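Local atomic coordinates of putative sugar ABC transporter, substrate-binding protein (Clostridium phytofermentans, PDB entry 4WZZ), a protein that binds L-rhamnose and is probably the substrate-binding component of a sugar ABC transporter. Residues Tyr51-Val61 and Glu72-Asn83; Tyr224-Leu235 and Met253-Leu264. All blocks are in the same frame, centred on the assembly; numbering follows the deposited sequence.

Contact 1: Tyr51-Val61 and Glu72-Asn83; sequences YATTATYAIIV and ESEGYKQVIEAN
Ile80 lays its CD1 methyl over one face of the Tyr57 ring, almost at its centre: CD1 lies 3.7 Å from the ring centroid and 14° off the normal. The other branch of Ile80, CG2, touches Tyr57 CD1 at 3.6 Å, next to the ring's root. Tyr76 crosses Tyr57 at about a right angle. Its own edge faces the Tyr57 CB, with Tyr76 OH at 3.6 Å from that carbon, and the Tyr76 hydroxyl is hydrogen-bonded to Ser310 OG of helix 299-315. Ile59 covers one face of Tyr76, its CB offset toward the ring rim. With CG1 of Ile59 anti to the backbone N (chi1 -180°) and the chain extended, CD1 runs back along the tyrosine to reach Tyr76 CB at 3.7 Å, the two side chains passing in opposite directions. At the ligand-side end, Val61 CG1 touches both Glu72 OE2, at 3.5 Å, and Ser73 CB. The Tyr57 hydroxyl shares a 2.7 Å hydrogen bond with Thr53 OG1, which lies in the ring plane at its edge; this oxygen also accepts from Ala55 N in an ST turn, so the loop before the strand and the tyrosine are tied to one atom. Beyond it the helix end is joined to the chain by a backbone hydrogen bond, Thr53 N to Asn83 O, 2.9 Å long. Asn83 turns its amide back to Val79 O, which thereby receives both ND2 and the backbone N of Asn83, from opposite faces of its plane. Strand 56-60 and the helical segment 72-82 run nearly antiparallel, 173° apart, as the first strand and helix of a beta-alpha-beta unit completed by strand 86-90 in a periplasmic binding protein lobe.

Contact 2: Tyr224-Leu235 and Met253-Leu264; sequences YQASCDQTEAIL and MAAAKVLQDKGL
Val258 is the knob of this helix pair, seated in a hole formed by Cys228, Thr231, Glu232 and Leu235. Its two methyls divide the work: CG2 meets Cys228 CB at 3.7 Å, and CG1, anti to the backbone N (chi1 171°), lies the same distance from Thr231 CG2, with Glu232 CG farther along. One turn earlier Ala254 makes the close approach, its CB 3.5 Å from Ser227 CB and also touching Cys228 SG. Such small side chains let the axes of 224-235 and 253-261 come to 8.2 Å, crossing at -52°. Both helices belong to the alpha/beta lobe built on the parallel sheet 212-219, 179-185, 243-246 and 269-272: Thr231 rests on Leu184 of one strand, and Ala255 and Leu259 on Leu270 of another. At one end of the interface selenomethionine Met253, in one of its two conformers and so with some doubt, sets SE at the edge of the Tyr224 ring, 4.8 Å from the centroid, a Met-aromatic contact. Tyr224 OH packs against Lys257 CG, an aliphatic carbon, while Cys228 SG lies over one ring face, offset toward the rim. At the other end Leu235 and Leu264 reach toward each other tip to tip through their CD1 methyls, and Lys262 CD lies alongside Leu235. Lys262 then crosses Glu232 at about a right angle, and its NZ donates to Glu232 OE2 at 3.1 Å, a salt bridge using that oxygen's anti lone pair. Farther out, the Thr231 hydroxyl donates to Ser227 O, joining Thr231 N on the opposite face of that carbonyl; this fixes OG1 beside Ala255 CA. Lys257 NZ is held by Asp261 OD2 through its syn lone pair, at 2.7 Å, and Gly263, with positive phi, closes the helix in a Schellman motif that brings Leu264 back to Leu235.

How the contacts relate
The two contacts lie on opposite sides of the chain's centre, 36 Å apart between centres and about 15 Å between nearest atoms. Contact 1 joins a strand of one lobe's sheet to a helix packed on it; contact 2 joins two helices lying against the sheet of the other lobe. The bound L-rhamnose lies nearer contact 1: the side chain of Glu72 is about 6 Å from the sugar, and that of Met253, in one conformer, about 9 Å. Neither belongs to the pocket itself, but Lys62 directly follows 51-61, Asp222 comes just before 224-235, and Thr248 and Thr249, just before and at the start of helix 249-261, lead into 253-264. Both contacts thus adjoin pocket-lining residues.

Contact 1: Tyr51-Val61 and Glu72-Asn83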
loop_
_atom_site.group_PDB
_atom_site.type_symbol
_atom_site.label_atom_id
_atom_site.label_comp_id
_atom_site.label_asym_id
_atom_site.label_seq_id
_atom_site.Cartn_x
_atom_site.Cartn_y
_atom_site.Cartn_z
ATOM N N TYR A 51 19.838 10.978 14.271
ATOM C CA TYR A 51 18.432 10.572 14.429
ATOM C C TYR A 51 17.934 10.476 15.868
ATOM O O TYR A 51 16.794 10.068 16.110
ATOM C CB TYR A 51 18.158 9.254 13.694
ATOM C CG TYR A 51 18.100 9.490 12.211
ATOM C CD1 TYR A 51 16.929 9.927 11.603
ATOM C CD2 TYR A 51 19.235 9.353 11.426
ATOM C CE1 TYR A 51 16.886 10.193 10.246
ATOM C CE2 TYR A 51 19.198 9.611 10.067
ATOM C CZ TYR A 51 18.022 10.022 9.485
ATOM O OH TYR A 51 18.004 10.281 8.131
ATOM N N ALA A 52 18.766 10.843 16.832
ATOM C CA ALA A 52 18.312 10.829 18.222
ATOM C C ALA A 52 17.087 11.728 18.346
ATOM O O ALA A 52 17.041 12.811 17.760
ATOM C CB ALA A 52 19.421 11.292 19.150
ATOM N N THR A 53 16.087 11.279 19.098
ATOM C CA THR A 53 14.864 12.057 19.251
ATOM C C THR A 53 14.287 11.733 20.608
ATOM O O THR A 53 14.523 10.643 21.143
ATOM C CB THR A 53 13.825 11.729 18.130
ATOM O OG1 THR A 53 12.667 12.571 18.251
ATOM C CG2 THR A 53 13.404 10.282 18.182
ATOM N N THR A 54 13.565 12.673 21.193
ATOM C CA THR A 54 12.770 12.350 22.376
ATOM C C THR A 54 11.295 12.665 22.158
ATOM O O THR A 54 10.512 12.701 23.106
ATOM C CB THR A 54 13.269 13.098 23.623
ATOM O OG1 THR A 54 13.123 14.505 23.421
ATOM C CG2 THR A 54 14.747 12.771 23.896
ATOM N N ALA A 55 10.908 12.828 20.898
ATOM C CA ALA A 55 9.564 13.260 20.572
ATOM C C ALA A 55 8.596 12.085 20.536
ATOM O O ALA A 55 8.998 10.921 20.631
ATOM C CB ALA A 55 9.564 13.983 19.235
ATOM N N THR A 56 7.317 12.410 20.386
ATOM C CA THR A 56 6.263 11.407 20.352
ATOM C C THR A 56 5.623 11.372 18.962
ATOM O O THR A 56 5.218 12.396 18.427
ATOM C CB THR A 56 5.218 11.712 21.414
ATOM O OG1 THR A 56 5.828 11.616 22.717
ATOM C CG2 THR A 56 4.052 10.716 21.332
ATOM N N TYR A 57 5.552 10.179 18.388
ATOM C CA TYR A 57 5.148 10.020 17.000
ATOM C C TYR A 57 3.957 9.084 16.928
ATOM O O TYR A 57 4.051 7.952 17.396
ATOM C CB TYR A 57 6.279 9.395 16.196
ATOM C CG TYR A 57 7.552 10.194 16.195
ATOM C CD1 TYR A 57 8.404 10.183 17.292
ATOM C CD2 TYR A 57 7.906 10.944 15.089
ATOM C CE1 TYR A 57 9.567 10.903 17.286
ATOM C CE2 TYR A 57 9.068 11.671 15.067
ATOM C CZ TYR A 57 9.900 11.650 16.162
ATOM O OH TYR A 57 11.059 12.401 16.121
ATOM N N ALA A 58 2.852 9.568 16.365
ATOM C CA ALA A 58 1.652 8.748 16.127
ATOM C C ALA A 58 1.633 8.209 14.714
ATOM O O ALA A 58 1.728 8.980 13.749
ATOM C CB ALA A 58 0.407 9.580 16.325
ATOM N N ILE A 59 1.479 6.892 14.567
ATOM C CA ILE A 59 1.218 6.342 13.249
ATOM C C ILE A 59 -0.211 5.851 13.235
ATOM O O ILE A 59 -0.646 5.134 14.131
ATOM C CB ILE A 59 2.195 5.209 12.843
ATOM C CG1 ILE A 59 1.832 4.711 11.428
ATOM C CG2 ILE A 59 2.220 4.107 13.905
ATOM C CD1 ILE A 59 2.881 3.839 10.785
ATOM N N ILE A 60 -0.939 6.292 12.218
ATOM C CA ILE A 60 -2.328 5.932 12.037
ATOM C C ILE A 60 -2.411 5.152 10.747
ATOM O O ILE A 60 -2.245 5.714 9.664
ATOM C CB ILE A 60 -3.224 7.175 11.953
ATOM C CG1 ILE A 60 -3.111 7.972 13.253
ATOM C CG2 ILE A 60 -4.659 6.744 11.741
ATOM C CD1 ILE A 60 -3.779 9.357 13.200
ATOM N N VAL A 61 -2.570 3.842 10.856
ATOM C CA VAL A 61 -2.620 3.020 9.659
ATOM C C VAL A 61 -4.036 3.081 9.066
ATOM O O VAL A 61 -4.896 3.745 9.606
ATOM C CB VAL A 61 -2.201 1.563 9.960
ATOM C CG1 VAL A 61 -0.780 1.516 10.453
ATOM C CG2 VAL A 61 -3.119 0.930 10.982
ATOM N N GLU A 72 3.739 -2.662 8.896
ATOM C CA GLU A 72 4.072 -1.264 8.664
ATOM C C GLU A 72 4.260 -0.528 9.985
ATOM O O GLU A 72 5.249 0.185 10.199
ATOM C CB GLU A 72 2.918 -0.659 7.869
ATOM C CG GLU A 72 3.065 0.777 7.431
ATOM C CD GLU A 72 1.822 1.185 6.686
ATOM O OE1 GLU A 72 1.853 1.173 5.439
ATOM O OE2 GLU A 72 0.779 1.408 7.341
ATOM N N SER A 73 3.318 -0.702 10.888
ATOM C CA SER A 73 3.393 0.002 12.159
ATOM C C SER A 73 4.538 -0.530 13.042
ATOM O O SER A 73 5.157 0.234 13.775
ATOM C CB SER A 73 2.027 -0.040 12.873
ATOM O OG SER A 73 1.650 -1.368 13.177
ATOM N N GLU A 74 4.831 -1.825 12.936
ATOM C CA GLU A 74 5.965 -2.431 13.641
ATOM C C GLU A 74 7.288 -1.787 13.221
ATOM O O GLU A 74 8.126 -1.442 14.067
ATOM C CB GLU A 74 6.003 -3.930 13.337
ATOM C CG GLU A 74 7.266 -4.661 13.813
ATOM C CD GLU A 74 7.432 -6.040 13.155
ATOM O OE1 GLU A 74 6.424 -6.788 13.058
ATOM O OE2 GLU A 74 8.569 -6.374 12.730
ATOM N N GLY A 75 7.469 -1.625 11.915
ATOM C CA GLY A 75 8.685 -1.052 11.373
ATOM C C GLY A 75 8.825 0.398 11.785
ATOM O O GLY A 75 9.930 0.875 12.029
ATOM N N TYR A 76 7.696 1.107 11.851
ATOM C CA TYR A 76 7.696 2.512 12.231
ATOM C C TYR A 76 8.094 2.636 13.710
ATOM O O TYR A 76 8.993 3.409 14.074
ATOM C CB TYR A 76 6.303 3.119 12.013
ATOM C CG TYR A 76 6.266 4.629 12.151
ATOM C CD1 TYR A 76 6.527 5.449 11.072
ATOM C CD2 TYR A 76 5.972 5.219 13.374
ATOM C CE1 TYR A 76 6.506 6.844 11.213
ATOM C CE2 TYR A 76 5.942 6.581 13.523
ATOM C CZ TYR A 76 6.208 7.389 12.434
ATOM O OH TYR A 76 6.182 8.754 12.620
ATOM N N LYS A 77 7.417 1.864 14.546
ATOM C CA LYS A 77 7.665 1.865 15.980
ATOM C C LYS A 77 9.111 1.470 16.285
ATOM O O LYS A 77 9.764 2.070 17.139
ATOM C CB LYS A 77 6.695 0.931 16.691
ATOM C CG LYS A 77 7.003 0.711 18.180
ATOM C CD LYS A 77 6.009 -0.262 18.761
ATOM C CE LYS A 77 6.321 -0.600 20.214
ATOM N NZ LYS A 77 5.152 -0.401 21.118
ATOM N N GLN A 78 9.616 0.474 15.570
ATOM C CA GLN A 78 10.953 -0.028 15.848
ATOM C C GLN A 78 11.986 1.088 15.723
ATOM O O GLN A 78 12.836 1.276 16.608
ATOM C CB GLN A 78 11.269 -1.189 14.914
ATOM C CG GLN A 78 12.465 -1.993 15.342
ATOM C CD GLN A 78 13.749 -1.408 14.818
ATOM O OE1 GLN A 78 14.695 -1.142 15.572
ATOM N NE2 GLN A 78 13.796 -1.201 13.511
ATOM N N VAL A 79 11.901 1.851 14.641
ATOM C CA VAL A 79 12.880 2.915 14.389
ATOM C C VAL A 79 12.689 4.099 15.335
ATOM O O VAL A 79 13.667 4.643 15.871
ATOM C CB VAL A 79 12.851 3.377 12.901
ATOM C CG1 VAL A 79 13.594 4.692 12.701
ATOM C CG2 VAL A 79 13.469 2.305 12.012
ATOM N N ILE A 80 11.437 4.479 15.574
ATOM C CA ILE A 80 11.160 5.576 16.481
ATOM C C ILE A 80 11.739 5.297 17.875
ATOM O O ILE A 80 12.437 6.142 18.468
ATOM C CB ILE A 80 9.647 5.798 16.587
ATOM C CG1 ILE A 80 9.089 6.329 15.264
ATOM C CG2 ILE A 80 9.340 6.747 17.722
ATOM C CD1 ILE A 80 9.713 7.613 14.801
ATOM N N GLU A 81 11.438 4.114 18.391
ATOM C CA GLU A 81 11.875 3.699 19.721
ATOM C C GLU A 81 13.390 3.499 19.799
ATOM O O GLU A 81 14.011 3.833 20.794
ATOM C CB GLU A 81 11.146 2.421 20.138
ATOM C CG GLU A 81 9.684 2.680 20.519
ATOM C CD GLU A 81 8.961 1.442 21.033
ATOM O OE1 GLU A 81 9.456 0.302 20.834
ATOM O OE2 GLU A 81 7.883 1.614 21.637
ATOM N N ALA A 82 13.974 2.929 18.759
ATOM C CA ALA A 82 15.416 2.695 18.742
ATOM C C ALA A 82 16.163 3.997 18.914
ATOM O O ALA A 82 17.261 4.026 19.470
ATOM C CB ALA A 82 15.828 2.029 17.447
ATOM N N ASN A 83 15.566 5.081 18.444
ATOM C CA ASN A 83 16.232 6.372 18.465
ATOM C C ASN A 83 15.764 7.291 19.587
ATOM O O ASN A 83 16.123 8.466 19.622
ATOM C CB ASN A 83 16.093 7.040 17.105
ATOM C CG ASN A 83 16.938 6.354 16.061
ATOM O OD1 ASN A 83 18.152 6.560 16.024
ATOM N ND2 ASN A 83 16.328 5.506 15.241
#

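Contact 2: Tyr224-Leu235 and Met253-Leu264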
loop_
_atom_site.group_PDB
_atom_site.type_symbol
_atom_site.label_atom_id
_atom_site.label_comp_id
_atom_site.label_asym_id
_atom_site.label_seq_id
_atom_site.Cartn_x
_atom_site.Cartn_y
_atom_site.Cartn_z
ATOM N N TYR A 224 -11.730 -9.047 4.841
ATOM C CA TYR A 224 -11.722 -10.420 4.347
ATOM C C TYR A 224 -13.079 -10.838 3.783
ATOM O O TYR A 224 -13.171 -11.265 2.626
ATOM C CB TYR A 224 -11.289 -11.334 5.477
ATOM C CG TYR A 224 -11.260 -12.808 5.142
ATOM C CD1 TYR A 224 -10.214 -13.343 4.394
ATOM C CD2 TYR A 224 -12.251 -13.675 5.608
ATOM C CE1 TYR A 224 -10.168 -14.696 4.089
ATOM C CE2 TYR A 224 -12.209 -15.034 5.306
ATOM C CZ TYR A 224 -11.156 -15.526 4.540
ATOM O OH TYR A 224 -11.057 -16.858 4.216
ATOM N N GLN A 225 -14.134 -10.719 4.582
ATOM C CA GLN A 225 -15.432 -11.247 4.163
ATOM C C GLN A 225 -15.964 -10.477 2.951
ATOM O O GLN A 225 -16.402 -11.078 1.959
ATOM C CB GLN A 225 -16.443 -11.247 5.308
ATOM C CG GLN A 225 -17.735 -11.998 4.975
ATOM C CD GLN A 225 -17.506 -13.464 4.623
ATOM O OE1 GLN A 225 -16.916 -14.231 5.400
ATOM N NE2 GLN A 225 -17.984 -13.867 3.442
ATOM N N ALA A 226 -15.893 -9.152 2.998
ATOM C CA ALA A 226 -16.333 -8.349 1.871
ATOM C C ALA A 226 -15.527 -8.696 0.615
ATOM O O ALA A 226 -16.061 -8.756 -0.481
ATOM C CB ALA A 226 -16.198 -6.871 2.189
ATOM N N SER A 227 -14.242 -8.958 0.779
ATOM C CA SER A 227 -13.414 -9.270 -0.377
ATOM C C SER A 227 -13.750 -10.656 -0.952
ATOM O O SER A 227 -13.782 -10.832 -2.166
ATOM C CB SER A 227 -11.939 -9.171 -0.035
ATOM O OG SER A 227 -11.596 -7.843 0.276
ATOM N N CYS A 228 -14.066 -11.610 -0.085
ATOM C CA CYS A 228 -14.553 -12.918 -0.555
ATOM C C CYS A 228 -15.855 -12.752 -1.320
ATOM O O CYS A 228 -16.028 -13.315 -2.424
ATOM C CB CYS A 228 -14.755 -13.902 0.608
ATOM S SG CYS A 228 -13.208 -14.486 1.360
ATOM N N ASP A 229 -16.778 -11.983 -0.743
ATOM C CA ASP A 229 -18.080 -11.767 -1.367
ATOM C C ASP A 229 -17.949 -11.100 -2.737
ATOM O O ASP A 229 -18.627 -11.478 -3.689
ATOM C CB ASP A 229 -18.990 -10.927 -0.461
ATOM C CG ASP A 229 -19.409 -11.659 0.836
ATOM O OD1 ASP A 229 -19.208 -12.882 0.962
ATOM O OD2 ASP A 229 -19.948 -10.988 1.737
ATOM N N GLN A 230 -17.070 -10.115 -2.850
ATOM C CA GLN A 230 -16.859 -9.429 -4.125
ATOM C C GLN A 230 -16.171 -10.331 -5.142
ATOM O O GLN A 230 -16.426 -10.216 -6.329
ATOM C CB GLN A 230 -16.101 -8.114 -3.941
ATOM C CG GLN A 230 -16.926 -7.058 -3.222
ATOM C CD GLN A 230 -18.252 -6.773 -3.899
ATOM O OE1 GLN A 230 -18.322 -6.560 -5.103
ATOM N NE2 GLN A 230 -19.327 -6.805 -3.118
ATOM N N THR A 231 -15.308 -11.238 -4.695
ATOM C CA THR A 231 -14.729 -12.212 -5.614
ATOM C C THR A 231 -15.839 -13.069 -6.213
ATOM O O THR A 231 -15.844 -13.313 -7.413
ATOM C CB THR A 231 -13.659 -13.106 -4.932
ATOM O OG1 THR A 231 -12.625 -12.267 -4.414
ATOM C CG2 THR A 231 -13.039 -14.084 -5.934
ATOM N N GLU A 232 -16.775 -13.531 -5.388
ATOM C CA GLU A 232 -17.917 -14.309 -5.901
ATOM C C GLU A 232 -18.739 -13.479 -6.881
ATOM O O GLU A 232 -19.205 -13.994 -7.898
ATOM C CB GLU A 232 -18.814 -14.806 -4.756
ATOM C CG GLU A 232 -18.102 -15.846 -3.894
ATOM C CD GLU A 232 -19.043 -16.669 -3.029
ATOM O OE1 GLU A 232 -19.368 -16.222 -1.913
ATOM O OE2 GLU A 232 -19.456 -17.759 -3.477
ATOM N N ALA A 233 -18.889 -12.188 -6.582
ATOM C CA ALA A 233 -19.640 -11.287 -7.458
ATOM C C ALA A 233 -18.955 -11.124 -8.805
ATOM O O ALA A 233 -19.633 -11.080 -9.840
ATOM C CB ALA A 233 -19.817 -9.916 -6.798
ATOM N N ILE A 234 -17.623 -10.992 -8.790
ATOM C CA ILE A 234 -16.846 -10.934 -10.024
ATOM C C ILE A 234 -17.107 -12.190 -10.885
ATOM O O ILE A 234 -17.405 -12.106 -12.090
ATOM C CB ILE A 234 -15.340 -10.799 -9.741
ATOM C CG1 ILE A 234 -15.045 -9.398 -9.187
ATOM C CG2 ILE A 234 -14.531 -11.101 -11.002
ATOM C CD1 ILE A 234 -13.697 -9.266 -8.573
ATOM N N LEU A 235 -17.023 -13.350 -10.250
ATOM C CA LEU A 235 -17.172 -14.625 -10.939
ATOM C C LEU A 235 -18.584 -14.793 -11.514
ATOM O O LEU A 235 -18.758 -15.327 -12.608
ATOM C CB LEU A 235 -16.831 -15.773 -9.982
ATOM C CG LEU A 235 -15.361 -15.883 -9.563
ATOM C CD1 LEU A 235 -15.207 -16.904 -8.455
ATOM C CD2 LEU A 235 -14.441 -16.225 -10.722
HETATM N N MSE A 253 -5.592 -12.221 -0.884
HETATM C CA MSE A 253 -5.652 -13.488 -0.168
HETATM C C MSE A 253 -7.095 -13.991 -0.028
HETATM O O MSE A 253 -7.336 -15.202 -0.019
HETATM C CB MSE A 253 -4.866 -13.464 1.145
HETATM C CG MSE A 253 -5.278 -12.450 2.190
HETATM SE SE MSE A 253 -6.775 -13.001 3.281
HETATM C CE MSE A 253 -6.829 -14.911 2.930
ATOM N N ALA A 254 -8.058 -13.077 0.023
ATOM C CA ALA A 254 -9.454 -13.471 0.049
ATOM C C ALA A 254 -9.849 -14.092 -1.284
ATOM O O ALA A 254 -10.496 -15.132 -1.300
ATOM C CB ALA A 254 -10.353 -12.271 0.379
ATOM N N ALA A 255 -9.461 -13.450 -2.385
ATOM C CA ALA A 255 -9.767 -13.986 -3.707
ATOM C C ALA A 255 -9.115 -15.362 -3.869
ATOM O O ALA A 255 -9.698 -16.286 -4.453
ATOM C CB ALA A 255 -9.276 -13.026 -4.770
ATOM N N ALA A 256 -7.879 -15.499 -3.401
ATOM C CA ALA A 256 -7.204 -16.800 -3.513
ATOM C C ALA A 256 -7.984 -17.904 -2.812
ATOM O O ALA A 256 -8.116 -19.040 -3.326
ATOM C CB ALA A 256 -5.808 -16.709 -2.952
ATOM N N LYS A 257 -8.488 -17.589 -1.634
ATOM C CA LYS A 257 -9.260 -18.535 -0.843
ATOM C C LYS A 257 -10.521 -18.960 -1.584
ATOM O O LYS A 257 -10.829 -20.143 -1.672
ATOM C CB LYS A 257 -9.619 -17.929 0.521
ATOM C CG LYS A 257 -10.478 -18.826 1.405
ATOM C CD LYS A 257 -9.813 -20.170 1.705
ATOM C CE LYS A 257 -10.364 -20.836 2.982
ATOM N NZ LYS A 257 -11.826 -21.135 2.916
ATOM N N VAL A 258 -11.225 -17.990 -2.152
ATOM C CA VAL A 258 -12.429 -18.258 -2.928
ATOM C C VAL A 258 -12.116 -19.106 -4.162
ATOM O O VAL A 258 -12.801 -20.090 -4.430
ATOM C CB VAL A 258 -13.139 -16.928 -3.330
ATOM C CG1 VAL A 258 -14.276 -17.181 -4.313
ATOM C CG2 VAL A 258 -13.657 -16.194 -2.098
ATOM N N LEU A 259 -11.083 -18.748 -4.919
ATOM C CA LEU A 259 -10.771 -19.510 -6.136
ATOM C C LEU A 259 -10.377 -20.937 -5.779
ATOM O O LEU A 259 -10.726 -21.883 -6.492
ATOM C CB LEU A 259 -9.651 -18.846 -6.928
ATOM C CG LEU A 259 -9.975 -17.465 -7.504
ATOM C CD1 LEU A 259 -8.740 -16.950 -8.223
ATOM C CD2 LEU A 259 -11.199 -17.506 -8.428
ATOM N N GLN A 260 -9.664 -21.110 -4.674
ATOM C CA GLN A 260 -9.306 -22.460 -4.235
ATOM C C GLN A 260 -10.547 -23.238 -3.830
ATOM O O GLN A 260 -10.738 -24.400 -4.236
ATOM C CB GLN A 260 -8.310 -22.411 -3.076
ATOM C CG GLN A 260 -7.792 -23.765 -2.648
ATOM C CD GLN A 260 -6.833 -23.648 -1.476
ATOM O OE1 GLN A 260 -5.615 -23.715 -1.641
ATOM N NE2 GLN A 260 -7.379 -23.453 -0.287
ATOM N N ASP A 261 -11.408 -22.621 -3.028
ATOM C CA ASP A 261 -12.605 -23.322 -2.557
ATOM C C ASP A 261 -13.511 -23.736 -3.713
ATOM O O ASP A 261 -14.140 -24.793 -3.663
ATOM C CB ASP A 261 -13.405 -22.460 -1.579
ATOM C CG ASP A 261 -12.756 -22.367 -0.203
ATOM O OD1 ASP A 261 -11.814 -23.141 0.102
ATOM O OD2 ASP A 261 -13.203 -21.499 0.578
ATOM N N LYS A 262 -13.584 -22.912 -4.750
ATOM C CA LYS A 262 -14.446 -23.199 -5.893
ATOM C C LYS A 262 -13.793 -24.094 -6.939
ATOM O O LYS A 262 -14.423 -24.449 -7.933
ATOM C CB LYS A 262 -14.883 -21.915 -6.562
ATOM C CG LYS A 262 -15.789 -21.066 -5.690
ATOM C CD LYS A 262 -16.122 -19.765 -6.365
ATOM C CE LYS A 262 -17.206 -19.001 -5.615
ATOM N NZ LYS A 262 -18.538 -19.670 -5.706
ATOM N N GLY A 263 -12.530 -24.443 -6.744
ATOM C CA GLY A 263 -11.875 -25.350 -7.667
ATOM C C GLY A 263 -11.482 -24.695 -8.980
ATOM O O GLY A 263 -11.329 -25.389 -9.997
ATOM N N LEU A 264 -11.272 -23.370 -8.955
ATOM C CA LEU A 264 -11.086 -22.586 -10.170
ATOM C C LEU A 264 -9.637 -22.214 -10.492
ATOM O O LEU A 264 -9.396 -21.488 -11.455
ATOM C CB LEU A 264 -11.914 -21.289 -10.078
ATOM C CG LEU A 264 -13.421 -21.458 -10.280
ATOM C CD1 LEU A 264 -14.148 -20.161 -9.901
ATOM C CD2 LEU A 264 -13.745 -21.849 -11.717
#